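Local coordinates for glycosylation Associate Protein 1 (Streptococcus agalactiae serotype V, PDB 6OYC) that probably acts, as a component of the Gap123 complex, in the glycosylation and accessory Sec secretion of a streptococcal glycoprotein, at residues G175-M179 against E191-K196; H188-I192 against L203-I208. All blocks are in the same frame, centred on the assembly; numbering follows the deposited sequence.

Contacts 1 and 2 are successive antiparallel pairings in one sheet. Strand 190-192 is the middle member. It pairs with strand 177-182 in contact 1 and with strand 204-205, the last strand of the sheet in this chain, in contact 2. Glu191 and Ile192 belong to both contacts. The centres of the contacts are about 11 Å apart. The centre of contact 1 lies about 32 Å, and that of contact 2 about 30 Å, from the centre of the chain. They touch directly: Met179 SD is 3.9 Å from Val190 CG1, and the backbone CA of Pro194 is 3.7 Å from Leu203 CD1. Leu211 of helix 208-223 packs on both Met179 and Ile192.

Contact 1 (G175-M179 against E191-K196); sequences GERIM and EINPKK
Asn193 bonds to two successive carbonyls, Arg177 O and Ile178 O, one through its side chain and one through its backbone. Its backbone N donates to Ile178 O at 2.9 Å. Its ND2 donates to Arg177 O at 2.8 Å. The second bond approaches nearly along the C=O axis, with a C=O...donor angle of 169°, and the acceptor lies close to the amide plane. The side-chain amide thus carries the pairing on where the chain of 191-196 turns off the strand. The other end of the amide is used too. Asn193 OD1 accepts from Lys195 N at 2.9 Å, forming an Asx turn, with the donor above the carbonyl plane. These two bonds should fix the rotation of the amide.

The contact lies at the open end of a beta hairpin, strands 177-182 and 190-192, in a many-stranded antiparallel sheet. Met179 and Ile192 form a non-hydrogen-bonded pair, and Met179 CB rests on Ile192 CD1 at 3.9 Å. On the other edge of strand 177-182, Ile178 and Met179 both face Tyr170 in a classic beta bulge. Helix 76-80 packs against the side chains of both.

Beyond the strands, Glu176 and Lys196 approach from opposite directions. Lys196 NZ forms a salt bridge with Glu176 OE1 at 3.0 Å, although the hydrogen bond itself is weak. The stronger partner of NZ is Glu82, with which it forms another salt bridge. The lysine chain bends at CB-CG (chi2 -64°), and its CE passes Ile178 CD1 at 3.9 Å, crossing it at about a right angle. The Glu176 carboxylate stands almost perpendicular to the Asn193 amide, their planes 89° apart. A water donates to Glu191 O and takes a weak, long bond from Arg177 NE. Asp169 holds the end of that arginine through NH1.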
ATOM      1  N   GLY A 175     -10.037 -11.402  26.720  1.00 30.56           N
ATOM      2  CA  GLY A 175     -11.428 -11.276  26.361  1.00 29.88           C
ATOM      3  C   GLY A 175     -12.150 -10.127  27.036  1.00 33.67           C
ATOM      4  O   GLY A 175     -13.270  -9.785  26.613  1.00 32.95           O
ATOM      5  N   GLU A 176     -11.558  -9.531  28.077  1.00 35.43           N
ATOM      6  CA  GLU A 176     -12.189  -8.399  28.760  1.00 36.45           C
ATOM      7  C   GLU A 176     -12.337  -7.197  27.828  1.00 30.73           C
ATOM      8  O   GLU A 176     -11.413  -6.830  27.099  1.00 31.67           O
ATOM      9  CB  GLU A 176     -11.365  -7.983  29.991  1.00 35.89           C
ATOM     10  CG  GLU A 176     -12.103  -6.973  30.858  1.00 36.93           C
ATOM     11  CD  GLU A 176     -11.318  -6.526  32.082  1.00 45.26           C
ATOM     12  OE1 GLU A 176     -10.065  -6.633  32.074  1.00 46.16           O
ATOM     13  OE2 GLU A 176     -11.965  -6.058  33.049  1.00 44.66           O
ATOM     14  N   ARG A 177     -13.500  -6.565  27.875  1.00 29.15           N
ATOM     15  CA  ARG A 177     -13.742  -5.378  27.073  1.00 31.45           C
ATOM     16  C   ARG A 177     -13.035  -4.167  27.672  1.00 32.31           C
ATOM     17  O   ARG A 177     -13.243  -3.830  28.840  1.00 33.58           O
ATOM     18  CB  ARG A 177     -15.238  -5.108  26.961  1.00 31.65           C
ATOM     19  CG  ARG A 177     -15.528  -3.919  26.048  1.00 35.32           C
ATOM     20  CD  ARG A 177     -16.986  -3.849  25.705  1.00 35.21           C
ATOM     21  NE  ARG A 177     -17.778  -3.421  26.845  1.00 42.78           N
ATOM     22  CZ  ARG A 177     -18.934  -3.971  27.193  1.00 45.17           C
ATOM     23  NH1 ARG A 177     -19.422  -4.972  26.474  1.00 43.71           N
ATOM     24  NH2 ARG A 177     -19.604  -3.520  28.257  1.00 49.65           N
ATOM     25  N   ILE A 178     -12.203  -3.505  26.875  1.00 31.41           N
ATOM     26  CA  ILE A 178     -11.576  -2.270  27.337  1.00 34.24           C
ATOM     27  C   ILE A 178     -12.439  -1.064  27.021  1.00 32.96           C
ATOM     28  O   ILE A 178     -12.584  -0.168  27.853  1.00 34.86           O
ATOM     29  CB  ILE A 178     -10.175  -2.101  26.736  1.00 31.12           C
ATOM     30  CG1 ILE A 178      -9.307  -3.313  27.070  1.00 29.70           C
ATOM     31  CG2 ILE A 178      -9.563  -0.816  27.239  1.00 34.66           C
ATOM     32  CD1 ILE A 178      -9.085  -3.509  28.526  1.00 36.30           C
ATOM     33  N   MET A 179     -13.018  -1.013  25.827  1.00 32.24           N
ATOM     34  CA  MET A 179     -13.844   0.134  25.476  1.00 35.57           C
ATOM     35  C   MET A 179     -14.824  -0.268  24.388  1.00 31.74           C
ATOM     36  O   MET A 179     -14.597  -1.226  23.641  1.00 35.70           O
ATOM     37  CB  MET A 179     -13.000   1.328  25.018  1.00 33.69           C
ATOM     38  CG  MET A 179     -12.249   1.049  23.738  1.00 33.04           C
ATOM     39  SD  MET A 179     -11.252   2.396  23.137  1.00 44.24           S
ATOM     40  CE  MET A 179     -10.488   1.615  21.725  1.00 35.61           C
ATOM     41  N   GLU A 191     -17.049   4.606  25.139  1.00 33.34           N
ATOM     42  CA  GLU A 191     -17.220   4.320  26.564  1.00 32.41           C
ATOM     43  C   GLU A 191     -16.084   3.422  27.035  1.00 33.07           C
ATOM     44  O   GLU A 191     -15.928   2.299  26.546  1.00 33.25           O
ATOM     45  CB  GLU A 191     -18.566   3.649  26.857  1.00 32.79           C
ATOM     46  CG  GLU A 191     -19.798   4.537  26.642  1.00 43.99           C
ATOM     47  CD  GLU A 191     -21.124   3.751  26.591  1.00 52.80           C
ATOM     48  OE1 GLU A 191     -21.116   2.540  26.927  1.00 52.81           O
ATOM     49  OE2 GLU A 191     -22.179   4.348  26.221  1.00 47.94           O
ATOM     50  N   ILE A 192     -15.329   3.903  28.009  1.00 32.33           N
ATOM     51  CA  ILE A 192     -14.277   3.132  28.657  1.00 31.20           C
ATOM     52  C   ILE A 192     -14.882   2.199  29.704  1.00 33.66           C
ATOM     53  O   ILE A 192     -15.780   2.589  30.455  1.00 36.58           O
ATOM     54  CB  ILE A 192     -13.265   4.097  29.297  1.00 34.94           C
ATOM     55  CG1 ILE A 192     -12.722   5.086  28.244  1.00 32.12           C
ATOM     56  CG2 ILE A 192     -12.199   3.332  30.053  1.00 33.92           C
ATOM     57  CD1 ILE A 192     -11.935   4.427  27.117  1.00 33.67           C
ATOM     58  N   ASN A 193     -14.387   0.964  29.767  1.00 34.50           N
ATOM     59  CA  ASN A 193     -14.671   0.060  30.875  1.00 34.47           C
ATOM     60  C   ASN A 193     -14.349   0.742  32.209  1.00 35.88           C
ATOM     61  O   ASN A 193     -13.176   1.044  32.472  1.00 32.29           O
ATOM     62  CB  ASN A 193     -13.844  -1.217  30.750  1.00 32.61           C
ATOM     63  CG  ASN A 193     -14.194  -2.254  31.821  1.00 39.28           C
ATOM     64  OD1 ASN A 193     -14.710  -1.915  32.889  1.00 40.12           O
ATOM     65  ND2 ASN A 193     -13.923  -3.531  31.528  1.00 38.48           N
ATOM     66  N   PRO A 194     -15.334   0.930  33.091  1.00 36.95           N
ATOM     67  CA  PRO A 194     -15.078   1.679  34.340  1.00 36.07           C
ATOM     68  C   PRO A 194     -13.975   1.078  35.190  1.00 37.90           C
ATOM     69  O   PRO A 194     -13.297   1.814  35.924  1.00 32.78           O
ATOM     70  CB  PRO A 194     -16.429   1.639  35.066  1.00 35.84           C
ATOM     71  CG  PRO A 194     -17.445   1.313  33.986  1.00 40.50           C
ATOM     72  CD  PRO A 194     -16.730   0.472  32.968  1.00 35.98           C
ATOM     73  N   LYS A 195     -13.754  -0.239  35.092  1.00 34.45           N
ATOM     74  CA  LYS A 195     -12.658  -0.867  35.819  1.00 36.68           C
ATOM     75  C   LYS A 195     -11.289  -0.493  35.279  1.00 36.21           C
ATOM     76  O   LYS A 195     -10.284  -0.821  35.915  1.00 37.91           O
ATOM     77  CB  LYS A 195     -12.818  -2.379  35.795  1.00 37.66           C
ATOM     78  CG  LYS A 195     -13.977  -2.838  36.651  1.00 38.41           C
ATOM     79  CD  LYS A 195     -14.397  -4.240  36.283  1.00 45.11           C
ATOM     80  CE  LYS A 195     -14.487  -5.084  37.543  1.00 53.45           C
ATOM     81  NZ  LYS A 195     -15.367  -4.420  38.551  1.00 50.64           N
ATOM     82  N   LYS A 196     -11.226   0.175  34.133  1.00 33.96           N
ATOM     83  CA  LYS A 196      -9.975   0.617  33.544  1.00 34.74           C
ATOM     84  C   LYS A 196      -9.823   2.128  33.585  1.00 35.74           C
ATOM     85  O   LYS A 196      -8.796   2.643  33.135  1.00 34.55           O
ATOM     86  CB  LYS A 196      -9.872   0.127  32.090  1.00 37.79           C
ATOM     87  CG  LYS A 196     -10.112  -1.366  31.925  1.00 36.01           C
ATOM     88  CD  LYS A 196      -9.043  -2.171  32.627  1.00 34.49           C
ATOM     89  CE  LYS A 196      -9.255  -3.641  32.388  1.00 40.00           C
ATOM     90  NZ  LYS A 196      -8.043  -4.456  32.715  1.00 43.18           N
TER
HETATM   91  O   HOH W   1     -17.404  -0.141  27.939  1.00 37.28           O

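Contact 2 (H188-I192 against L203-I208); sequences HHVEI and LSYSDI
A beta hairpin joins strand 190-192 to strand 204-205, an outermost strand of the antiparallel sheet within this chain, just before helix 208-223. Val190 and Tyr205 are its hydrogen-bonded pair. Val190 N donates to Tyr205 O at 3.0 Å, and Tyr205 N donates back to Val190 O at 2.9 Å. Ile192 N adds a third bond, to Leu203 O. Glu191 and Ser204 make the non-hydrogen-bonded pair between them.

The buried face carries Val190, Ile192 and Tyr205. Val190 CG1 is anti to the backbone N (chi1 179°), which leaves CG2 for Ile208, whose CD1 it meets at 3.9 Å. Ile208, which follows the N-cap residue Asp207, thus packs against the hairpin. The Tyr205 hydroxyl is hydrogen-bonded to Glu214 and to Lys202 N. Leu211 of the helix touches both Ile192 and Tyr205.

His189, in the loop just before strand 190-192, reaches along to Glu191. Its NE2 donates to Glu191 OE2 at 2.9 Å, with the acceptor close to the ring plane. On the carboxylate the bond is met from the anti side. His189 ND1 is hydrogen-bonded to Asp187, and its ring stacks on Tyr182, so the imidazole is held through both nitrogens and through its ring.

Asp207 OD1 caps the helix by accepting from Glu210 N. A water bridges the two segments beyond the ends of the strands, donating to His188 O and accepting from Ile208 N at 2.7 Å. On the buried face, Ile192 CG1 meets the Tyr205 ring at its edge, in plane, 3.6 Å from CE1.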
ATOM      1  N   HIS A 188     -20.886   8.505  17.624  1.00 36.18           N
ATOM      2  CA  HIS A 188     -19.623   7.789  17.514  1.00 37.31           C
ATOM      3  C   HIS A 188     -18.845   7.845  18.817  1.00 36.12           C
ATOM      4  O   HIS A 188     -17.618   7.738  18.798  1.00 37.09           O
ATOM      5  CB  HIS A 188     -18.775   8.349  16.367  1.00 39.21           C
ATOM      6  CG  HIS A 188     -19.442   8.271  15.030  1.00 45.10           C
ATOM      7  ND1 HIS A 188     -19.492   9.340  14.159  1.00 52.78           N
ATOM      8  CD2 HIS A 188     -20.088   7.253  14.414  1.00 44.11           C
ATOM      9  CE1 HIS A 188     -20.148   8.985  13.067  1.00 49.00           C
ATOM     10  NE2 HIS A 188     -20.522   7.724  13.199  1.00 45.68           N
ATOM     11  N   HIS A 189     -19.529   8.027  19.949  1.00 34.99           N
ATOM     12  CA  HIS A 189     -18.815   8.252  21.195  1.00 35.12           C
ATOM     13  C   HIS A 189     -18.256   6.935  21.736  1.00 36.12           C
ATOM     14  O   HIS A 189     -18.686   5.841  21.354  1.00 36.70           O
ATOM     15  CB  HIS A 189     -19.731   8.926  22.228  1.00 35.76           C
ATOM     16  CG  HIS A 189     -20.577   7.972  23.010  1.00 36.85           C
ATOM     17  ND1 HIS A 189     -21.840   7.594  22.604  1.00 38.13           N
ATOM     18  CD2 HIS A 189     -20.346   7.318  24.174  1.00 37.69           C
ATOM     19  CE1 HIS A 189     -22.344   6.739  23.477  1.00 35.82           C
ATOM     20  NE2 HIS A 189     -21.459   6.554  24.439  1.00 37.89           N
ATOM     21  N   VAL A 190     -17.298   7.057  22.655  1.00 32.49           N
ATOM     22  CA  VAL A 190     -16.518   5.935  23.157  1.00 33.66           C
ATOM     23  C   VAL A 190     -16.741   5.819  24.664  1.00 38.37           C
ATOM     24  O   VAL A 190     -16.620   6.816  25.386  1.00 36.47           O
ATOM     25  CB  VAL A 190     -15.022   6.121  22.826  1.00 33.95           C
ATOM     26  CG1 VAL A 190     -14.164   4.957  23.354  1.00 31.93           C
ATOM     27  CG2 VAL A 190     -14.817   6.281  21.326  1.00 31.74           C
ATOM     28  N   GLU A 191     -17.049   4.606  25.139  1.00 33.34           N
ATOM     29  CA  GLU A 191     -17.220   4.320  26.564  1.00 32.41           C
ATOM     30  C   GLU A 191     -16.084   3.422  27.035  1.00 33.07           C
ATOM     31  O   GLU A 191     -15.928   2.299  26.546  1.00 33.25           O
ATOM     32  CB  GLU A 191     -18.566   3.649  26.857  1.00 32.79           C
ATOM     33  CG  GLU A 191     -19.798   4.537  26.642  1.00 43.99           C
ATOM     34  CD  GLU A 191     -21.124   3.751  26.591  1.00 52.80           C
ATOM     35  OE1 GLU A 191     -21.116   2.540  26.927  1.00 52.81           O
ATOM     36  OE2 GLU A 191     -22.179   4.348  26.221  1.00 47.94           O
ATOM     37  N   ILE A 192     -15.329   3.903  28.009  1.00 32.33           N
ATOM     38  CA  ILE A 192     -14.277   3.132  28.657  1.00 31.20           C
ATOM     39  C   ILE A 192     -14.882   2.199  29.704  1.00 33.66           C
ATOM     40  O   ILE A 192     -15.780   2.589  30.455  1.00 36.58           O
ATOM     41  CB  ILE A 192     -13.265   4.097  29.297  1.00 34.94           C
ATOM     42  CG1 ILE A 192     -12.722   5.086  28.244  1.00 32.12           C
ATOM     43  CG2 ILE A 192     -12.199   3.332  30.053  1.00 33.92           C
ATOM     44  CD1 ILE A 192     -11.935   4.427  27.117  1.00 33.67           C
ATOM     45  N   LEU A 203     -14.064   8.787  31.254  1.00 34.35           N
ATOM     46  CA  LEU A 203     -14.833   7.556  31.104  1.00 35.33           C
ATOM     47  C   LEU A 203     -15.586   7.511  29.787  1.00 36.90           C
ATOM     48  O   LEU A 203     -15.923   6.425  29.305  1.00 39.14           O
ATOM     49  CB  LEU A 203     -15.835   7.416  32.266  1.00 36.24           C
ATOM     50  CG  LEU A 203     -16.330   6.010  32.606  1.00 41.15           C
ATOM     51  CD1 LEU A 203     -15.173   5.122  33.067  1.00 39.26           C
ATOM     52  CD2 LEU A 203     -17.428   6.064  33.658  1.00 39.82           C
ATOM     53  N   SER A 204     -15.823   8.666  29.185  1.00 35.28           N
ATOM     54  CA  SER A 204     -16.664   8.770  28.009  1.00 35.85           C
ATOM     55  C   SER A 204     -16.064   9.844  27.112  1.00 38.06           C
ATOM     56  O   SER A 204     -15.898  10.984  27.548  1.00 39.46           O
ATOM     57  CB  SER A 204     -18.096   9.114  28.427  1.00 36.83           C
ATOM     58  OG  SER A 204     -18.736   9.931  27.460  1.00 48.39           O
ATOM     59  N   TYR A 205     -15.717   9.490  25.876  1.00 36.91           N
ATOM     60  CA  TYR A 205     -15.129  10.430  24.928  1.00 35.14           C
ATOM     61  C   TYR A 205     -16.126  10.752  23.822  1.00 34.34           C
ATOM     62  O   TYR A 205     -16.978   9.930  23.481  1.00 35.75           O
ATOM     63  CB  TYR A 205     -13.835   9.865  24.334  1.00 33.54           C
ATOM     64  CG  TYR A 205     -12.742   9.684  25.360  1.00 31.79           C
ATOM     65  CD1 TYR A 205     -12.733   8.581  26.219  1.00 35.63           C
ATOM     66  CD2 TYR A 205     -11.724  10.617  25.480  1.00 30.01           C
ATOM     67  CE1 TYR A 205     -11.716   8.424  27.185  1.00 33.69           C
ATOM     68  CE2 TYR A 205     -10.717  10.475  26.412  1.00 32.21           C
ATOM     69  CZ  TYR A 205     -10.713   9.383  27.269  1.00 34.58           C
ATOM     70  OH  TYR A 205      -9.681   9.266  28.187  1.00 36.90           O
ATOM     71  N   SER A 206     -16.032  11.964  23.266  1.00 34.64           N
ATOM     72  CA  SER A 206     -16.996  12.342  22.234  1.00 35.83           C
ATOM     73  C   SER A 206     -16.781  11.556  20.937  1.00 36.61           C
ATOM     74  O   SER A 206     -17.743  11.310  20.201  1.00 33.34           O
ATOM     75  CB  SER A 206     -16.937  13.846  21.976  1.00 32.07           C
ATOM     76  OG  SER A 206     -15.632  14.227  21.613  1.00 42.76           O
ATOM     77  N   ASP A 207     -15.543  11.162  20.635  1.00 33.74           N
ATOM     78  CA  ASP A 207     -15.270  10.278  19.504  1.00 36.04           C
ATOM     79  C   ASP A 207     -13.917   9.610  19.731  1.00 34.83           C
ATOM     80  O   ASP A 207     -13.206   9.924  20.687  1.00 30.63           O
ATOM     81  CB  ASP A 207     -15.309  11.026  18.170  1.00 32.16           C
ATOM     82  CG  ASP A 207     -14.393  12.241  18.144  1.00 33.98           C
ATOM     83  OD1 ASP A 207     -13.291  12.218  18.749  1.00 31.02           O
ATOM     84  OD2 ASP A 207     -14.771  13.226  17.487  1.00 39.64           O
ATOM     85  N   ILE A 208     -13.571   8.680  18.834  1.00 30.34           N
ATOM     86  CA  ILE A 208     -12.352   7.895  19.018  1.00 30.81           C
ATOM     87  C   ILE A 208     -11.112   8.781  18.898  1.00 29.50           C
ATOM     88  O   ILE A 208     -10.097   8.530  19.554  1.00 31.58           O
ATOM     89  CB  ILE A 208     -12.338   6.709  18.022  1.00 32.41           C
ATOM     90  CG1 ILE A 208     -11.349   5.617  18.445  1.00 33.69           C
ATOM     91  CG2 ILE A 208     -11.981   7.160  16.619  1.00 26.48           C
ATOM     92  CD1 ILE A 208     -11.371   5.284  19.885  1.00 33.28           C
TER
HETATM   93  O   HOH W   2     -15.365   7.415  17.244  1.00 33.13           O